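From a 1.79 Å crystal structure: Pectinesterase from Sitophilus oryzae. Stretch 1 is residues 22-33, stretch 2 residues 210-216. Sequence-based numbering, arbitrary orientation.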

ATOM      1  N   THR A  22      -5.219 -11.111 -14.401  1.00 18.60           N
ATOM      2  CA  THR A  22      -6.273 -10.184 -14.728  1.00 18.74           C
ATOM      3  C   THR A  22      -6.922  -9.786 -13.396  1.00 19.03           C
ATOM      4  O   THR A  22      -6.689 -10.442 -12.371  1.00 18.29           O
ATOM      5  CB  THR A  22      -7.340 -10.857 -15.621  1.00 19.02           C
ATOM      6  OG1 THR A  22      -8.050 -11.832 -14.847  1.00 19.81           O
ATOM      7  CG2 THR A  22      -6.701 -11.539 -16.811  1.00 19.26           C
ATOM      8  N   THR A  23      -7.760  -8.756 -13.402  1.00 19.87           N
ATOM      9  CA  THR A  23      -8.460  -8.370 -12.175  1.00 20.46           C
ATOM     10  C   THR A  23      -9.231  -9.556 -11.608  1.00 20.54           C
ATOM     11  O   THR A  23      -9.207  -9.795 -10.402  1.00 20.56           O
ATOM     12  CB  THR A  23      -9.450  -7.192 -12.373  1.00 22.07           C
ATOM     13  OG1 THR A  23     -10.489  -7.602 -13.282  1.00 23.36           O
ATOM     14  CG2 THR A  23      -8.746  -5.940 -12.895  1.00 21.66           C
ATOM     15  N   ALA A  24      -9.903 -10.298 -12.484  1.00 19.54           N
ATOM     16  CA  ALA A  24     -10.711 -11.438 -12.064  1.00 20.07           C
ATOM     17  C   ALA A  24      -9.871 -12.526 -11.398  1.00 19.28           C
ATOM     18  O   ALA A  24     -10.281 -13.212 -10.479  1.00 19.54           O
ATOM     19  CB  ALA A  24     -11.447 -12.013 -13.269  1.00 19.55           C
ATOM     20  N   THR A  25      -8.677 -12.677 -11.907  1.00 19.21           N
ATOM     21  CA  THR A  25      -7.786 -13.692 -11.486  1.00 19.18           C
ATOM     22  C   THR A  25      -7.182 -13.338 -10.107  1.00 18.66           C
ATOM     23  O   THR A  25      -7.196 -14.160  -9.173  1.00 18.24           O
ATOM     24  CB  THR A  25      -6.817 -13.890 -12.660  1.00 20.78           C
ATOM     25  OG1 THR A  25      -7.186 -15.087 -13.377  1.00 23.62           O
ATOM     26  CG2 THR A  25      -5.457 -13.918 -12.260  1.00 20.08           C
ATOM     27  N   TYR A  26      -6.722 -12.102  -9.958  1.00 17.36           N
ATOM     28  CA  TYR A  26      -6.230 -11.599  -8.656  1.00 17.14           C
ATOM     29  C   TYR A  26      -7.320 -11.525  -7.559  1.00 17.31           C
ATOM     30  O   TYR A  26      -7.042 -11.671  -6.356  1.00 16.35           O
ATOM     31  CB  TYR A  26      -5.530 -10.239  -8.874  1.00 16.14           C
ATOM     32  CG  TYR A  26      -4.079 -10.337  -9.258  1.00 15.22           C
ATOM     33  CD1 TYR A  26      -3.681 -10.526 -10.582  1.00 14.71           C
ATOM     34  CD2 TYR A  26      -3.082 -10.205  -8.297  1.00 15.34           C
ATOM     35  CE1 TYR A  26      -2.347 -10.626 -10.924  1.00 14.13           C
ATOM     36  CE2 TYR A  26      -1.750 -10.306  -8.631  1.00 14.49           C
ATOM     37  CZ  TYR A  26      -1.389 -10.516  -9.944  1.00 14.56           C
ATOM     38  OH  TYR A  26      -0.066 -10.599 -10.258  1.00 14.03           O
ATOM     39  N   LEU A  27      -8.572 -11.317  -7.969  1.00 17.49           N
ATOM     40  CA  LEU A  27      -9.692 -11.248  -7.053  1.00 18.01           C
ATOM     41  C   LEU A  27     -10.020 -12.601  -6.416  1.00 17.81           C
ATOM     42  O   LEU A  27     -10.587 -12.650  -5.323  1.00 17.17           O
ATOM     43  CB  LEU A  27     -10.941 -10.687  -7.759  1.00 18.96           C
ATOM     44  CG  LEU A  27     -11.035  -9.178  -7.970  1.00 20.03           C
ATOM     45  CD1 LEU A  27     -12.149  -8.866  -8.976  1.00 21.08           C
ATOM     46  CD2 LEU A  27     -11.252  -8.450  -6.654  1.00 20.33           C
ATOM     47  N   GLN A  28      -9.677 -13.691  -7.101  1.00 17.88           N
ATOM     48  CA  GLN A  28      -9.755 -15.021  -6.519  1.00 18.13           C
ATOM     49  C   GLN A  28     -11.156 -15.319  -5.993  1.00 18.08           C
ATOM     50  O   GLN A  28     -11.322 -15.843  -4.915  1.00 19.20           O
ATOM     51  CB  GLN A  28      -8.710 -15.165  -5.399  1.00 18.42           C
ATOM     52  CG  GLN A  28      -7.272 -15.090  -5.866  1.00 18.13           C
ATOM     53  CD  GLN A  28      -6.302 -14.883  -4.708  1.00 18.34           C
ATOM     54  OE1 GLN A  28      -6.022 -15.812  -3.954  1.00 18.32           O
ATOM     55  NE2 GLN A  28      -5.786 -13.659  -4.562  1.00 17.43           N
ATOM     56  N   GLY A  29     -12.170 -14.943  -6.754  1.00 19.56           N
ATOM     57  CA  GLY A  29     -13.556 -15.227  -6.384  1.00 20.35           C
ATOM     58  C   GLY A  29     -14.240 -14.103  -5.629  1.00 21.42           C
ATOM     59  O   GLY A  29     -15.473 -14.085  -5.533  1.00 22.76           O
ATOM     60  N   TRP A  30     -13.471 -13.168  -5.075  1.00 21.96           N
ATOM     61  CA  TRP A  30     -14.081 -12.014  -4.437  1.00 22.77           C
ATOM     62  C   TRP A  30     -14.768 -11.136  -5.489  1.00 24.25           C
ATOM     63  O   TRP A  30     -14.204 -10.836  -6.529  1.00 25.63           O
ATOM     64  CB  TRP A  30     -13.051 -11.211  -3.639  1.00 21.80           C
ATOM     65  CG  TRP A  30     -13.581  -9.938  -3.066  1.00 21.70           C
ATOM     66  CD1 TRP A  30     -14.845  -9.701  -2.580  1.00 21.09           C
ATOM     67  CD2 TRP A  30     -12.856  -8.714  -2.907  1.00 21.10           C
ATOM     68  NE1 TRP A  30     -14.942  -8.402  -2.126  1.00 21.05           N
ATOM     69  CE2 TRP A  30     -13.737  -7.777  -2.313  1.00 21.49           C
ATOM     70  CE3 TRP A  30     -11.550  -8.321  -3.197  1.00 20.48           C
ATOM     71  CZ2 TRP A  30     -13.347  -6.462  -2.028  1.00 21.00           C
ATOM     72  CZ3 TRP A  30     -11.159  -7.020  -2.894  1.00 20.51           C
ATOM     73  CH2 TRP A  30     -12.053  -6.109  -2.322  1.00 20.52           C
ATOM     74  N   SER A  31     -16.003 -10.766  -5.212  1.00 26.54           N
ATOM     75  CA  SER A  31     -16.756  -9.866  -6.069  1.00 29.78           C
ATOM     76  C   SER A  31     -17.030  -8.574  -5.280  1.00 28.80           C
ATOM     77  O   SER A  31     -17.954  -8.519  -4.458  1.00 29.26           O
ATOM     78  CB  SER A  31     -18.030 -10.548  -6.498  1.00 31.25           C
ATOM     79  OG  SER A  31     -18.601 -11.271  -5.424  1.00 36.01           O
ATOM     80  N   PRO A  32     -16.178  -7.556  -5.490  1.00 29.14           N
ATOM     81  CA  PRO A  32     -16.236  -6.325  -4.695  1.00 30.01           C
ATOM     82  C   PRO A  32     -17.549  -5.571  -4.902  1.00 31.18           C
ATOM     83  O   PRO A  32     -17.980  -5.403  -6.040  1.00 31.50           O
ATOM     84  CB  PRO A  32     -15.064  -5.501  -5.224  1.00 28.65           C
ATOM     85  CG  PRO A  32     -14.161  -6.481  -5.895  1.00 29.41           C
ATOM     86  CD  PRO A  32     -15.066  -7.531  -6.455  1.00 28.82           C
ATOM     87  N   PRO A  33     -18.198  -5.152  -3.807  1.00 31.39           N
ATOM     88  CA  PRO A  33     -19.399  -4.355  -4.023  1.00 32.78           C
ATOM     89  C   PRO A  33     -19.088  -2.974  -4.597  1.00 32.73           C
ATOM     90  O   PRO A  33     -18.000  -2.438  -4.371  1.00 32.77           O
ATOM     91  CB  PRO A  33     -20.058  -4.291  -2.649  1.00 33.02           C
ATOM     92  CG  PRO A  33     -19.045  -4.778  -1.661  1.00 32.10           C
ATOM     93  CD  PRO A  33     -17.988  -5.524  -2.397  1.00 31.58           C
ATOM     94  N   SER A 210      -3.824 -16.246   3.888  1.00 22.83           N
ATOM     95  CA  SER A 210      -3.514 -16.774   2.566  1.00 22.53           C
ATOM     96  C   SER A 210      -4.281 -15.991   1.515  1.00 21.54           C
ATOM     97  O   SER A 210      -3.818 -15.829   0.399  1.00 21.89           O
ATOM     98  CB  SER A 210      -3.879 -18.260   2.496  1.00 20.93           C
ATOM     99  OG  SER A 210      -2.937 -19.022   3.232  1.00 20.49           O
ATOM    100  N   VAL A 211      -5.459 -15.527   1.904  1.00 21.28           N
ATOM    101  CA  VAL A 211      -6.309 -14.707   1.075  1.00 21.70           C
ATOM    102  C   VAL A 211      -6.524 -13.362   1.786  1.00 20.48           C
ATOM    103  O   VAL A 211      -7.278 -13.264   2.752  1.00 21.89           O
ATOM    104  CB  VAL A 211      -7.633 -15.461   0.813  1.00 22.72           C
ATOM    105  CG1 VAL A 211      -8.707 -14.570   0.229  1.00 23.46           C
ATOM    106  CG2 VAL A 211      -7.364 -16.642  -0.111  1.00 23.82           C
ATOM    107  N   GLU A 212      -5.818 -12.338   1.322  1.00 18.81           N
ATOM    108  CA  GLU A 212      -5.859 -10.992   1.921  1.00 18.20           C
ATOM    109  C   GLU A 212      -5.861 -10.000   0.763  1.00 16.94           C
ATOM    110  O   GLU A 212      -4.812  -9.545   0.322  1.00 15.18           O
ATOM    111  CB  GLU A 212      -4.659 -10.745   2.850  1.00 19.24           C
ATOM    112  CG  GLU A 212      -4.805  -9.502   3.727  1.00 20.30           C
ATOM    113  CD  GLU A 212      -3.557  -9.166   4.544  1.00 21.66           C
ATOM    114  OE1 GLU A 212      -2.681 -10.033   4.724  1.00 24.80           O
ATOM    115  OE2 GLU A 212      -3.425  -8.017   4.996  1.00 20.69           O
ATOM    116  N   ARG A 213      -7.067  -9.693   0.283  1.00 15.35           N
ATOM    117  CA  ARG A 213      -7.255  -8.994  -0.971  1.00 14.84           C
ATOM    118  C   ARG A 213      -7.666  -7.537  -0.760  1.00 14.12           C
ATOM    119  O   ARG A 213      -8.474  -7.226   0.114  1.00 13.73           O
ATOM    120  CB  ARG A 213      -8.333  -9.696  -1.794  1.00 14.91           C
ATOM    121  CG  ARG A 213      -7.943 -11.120  -2.162  1.00 15.67           C
ATOM    122  CD  ARG A 213      -9.139 -11.923  -2.626  1.00 16.12           C
ATOM    123  NE  ARG A 213     -10.053 -12.225  -1.527  1.00 16.74           N
ATOM    124  CZ  ARG A 213     -10.992 -13.177  -1.558  1.00 18.01           C
ATOM    125  NH1 ARG A 213     -11.165 -13.944  -2.640  1.00 17.69           N
ATOM    126  NH2 ARG A 213     -11.757 -13.374  -0.484  1.00 18.55           N
ATOM    127  N   SER A 214      -7.095  -6.664  -1.573  1.00 13.97           N
ATOM    128  CA  SER A 214      -7.449  -5.240  -1.561  1.00 13.73           C
ATOM    129  C   SER A 214      -7.522  -4.729  -2.982  1.00 13.89           C
ATOM    130  O   SER A 214      -6.836  -5.235  -3.863  1.00 12.87           O
ATOM    131  CB  SER A 214      -6.481  -4.399  -0.702  1.00 13.80           C
ATOM    132  OG  SER A 214      -5.122  -4.655  -0.995  1.00 13.59           O
ATOM    133  N   TYR A 215      -8.401  -3.749  -3.192  1.00 14.14           N
ATOM    134  CA  TYR A 215      -8.699  -3.238  -4.510  1.00 15.32           C
ATOM    135  C   TYR A 215      -8.673  -1.723  -4.454  1.00 14.74           C
ATOM    136  O   TYR A 215      -9.542  -1.093  -3.809  1.00 14.75           O
ATOM    137  CB  TYR A 215     -10.083  -3.696  -4.960  1.00 17.36           C
ATOM    138  CG  TYR A 215     -10.327  -3.699  -6.458  1.00 20.27           C
ATOM    139  CD1 TYR A 215      -9.613  -2.897  -7.330  1.00 21.93           C
ATOM    140  CD2 TYR A 215     -11.311  -4.513  -6.995  1.00 24.05           C
ATOM    141  CE1 TYR A 215      -9.850  -2.923  -8.701  1.00 22.65           C
ATOM    142  CE2 TYR A 215     -11.563  -4.534  -8.359  1.00 27.06           C
ATOM    143  CZ  TYR A 215     -10.820  -3.727  -9.204  1.00 25.69           C
ATOM    144  OH  TYR A 215     -11.063  -3.747 -10.565  1.00 29.43           O
ATOM    145  N   TYR A 216      -7.677  -1.170  -5.128  1.00 13.62           N
ATOM    146  CA  TYR A 216      -7.458   0.257  -5.271  1.00 13.27           C
ATOM    147  C   TYR A 216      -7.923   0.718  -6.645  1.00 13.08           C
ATOM    148  O   TYR A 216      -7.460   0.232  -7.636  1.00 12.58           O
ATOM    149  CB  TYR A 216      -5.971   0.559  -5.142  1.00 13.35           C
ATOM    150  CG  TYR A 216      -5.434   0.232  -3.782  1.00 13.95           C
ATOM    151  CD1 TYR A 216      -5.182  -1.089  -3.397  1.00 14.48           C
ATOM    152  CD2 TYR A 216      -5.207   1.241  -2.859  1.00 14.42           C
ATOM    153  CE1 TYR A 216      -4.706  -1.383  -2.116  1.00 15.09           C
ATOM    154  CE2 TYR A 216      -4.738   0.963  -1.602  1.00 14.82           C
ATOM    155  CZ  TYR A 216      -4.494  -0.347  -1.229  1.00 15.09           C
ATOM    156  OH  TYR A 216      -4.031  -0.576   0.039  1.00 16.51           O
TER

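Stretch 2 meets stretch 1 across a gap of at least 183 residues in sequence. The two bury 446 Å² in total. Stretch 1 is a short helix, a turn and a proline-containing tail. Stretch 2 is a loop that enters a strand at Arg213. The helix and strand axes come no closer than 10.0 Å, so the contact is made by side chains and by the turn after the helix.

Ser210 lies at the margin and makes no close contact. Val211 is the first residue to touch. Its CG2 lies 4.2 Å from OE1 of Gln28, a van der Waals approach. The side-chain NE2 of Gln28 donates to the backbone O of Tyr26 at 3.0 Å and is also hydrogen-bonded elsewhere in the structure. The Gln28 side chain is folded back onto the Tyr26 carbonyl. Glu212 points away and takes no part.

Arg213 is the centre of the contact. It has the largest area covered by the other stretch, 120 Å². Its CA is 6.9 Å from the CA of Leu27, and its side chain reaches along the turn from Leu27 to Trp30. Arg213 NH1 donates a hydrogen bond to the backbone O of Leu27 at 3.0 Å, the only hydrogen bond between the stretches. The same carbonyl accepts from the turn itself, with Trp30 N 2.9 Å from Leu27 O. The guanidinium thus binds the oxygen that closes the turn. Gln28 O is also 3.0 Å from Arg213 NH1, near the guanidinium plane, but the angle is too poor for a hydrogen bond. Trp30 CB packs over one face of the group, 3.5 Å from Arg213 NH1. The other guanidinium nitrogens, NE and NH2, are hydrogen-bonded elsewhere in the structure.

The turn is type I'. Gln28 and Gly29 both have positive phi. At Gly29 a CB would be jammed against the carbonyl O of Gln28, so the backbone angles alone call for glycine.

Ser214 points away, as expected from the alternation of a strand. Its contribution is through the backbone: its N is 4.3 Å from CZ3 of Trp30. The Trp30 ring lies alongside Arg213 CB, Ser214 N and Tyr215 CB.

Tyr215 points toward stretch 1 again and packs against several apolar groups. Its CB is 4.1 Å from CZ3 of Trp30. Pro32 CG meets the edge of the tyrosine ring, 3.6 Å from Tyr215 CD2. Leu27 CD2 is 4.0 Å from Tyr215 CD2. The leucine CA-to-CB bond points sideways, but the end of its side chain comes nearer, which allows this contact. At the far end of the side chain, Tyr215 OH is 4.0 Å from CG2 of Thr23, near the start of the helix. The hydroxyl is hydrogen-bonded elsewhere in the structure. Tyr215 therefore spans from the helix to the proline tail.

Tyr216 continues the strand but is out of reach of stretch 1.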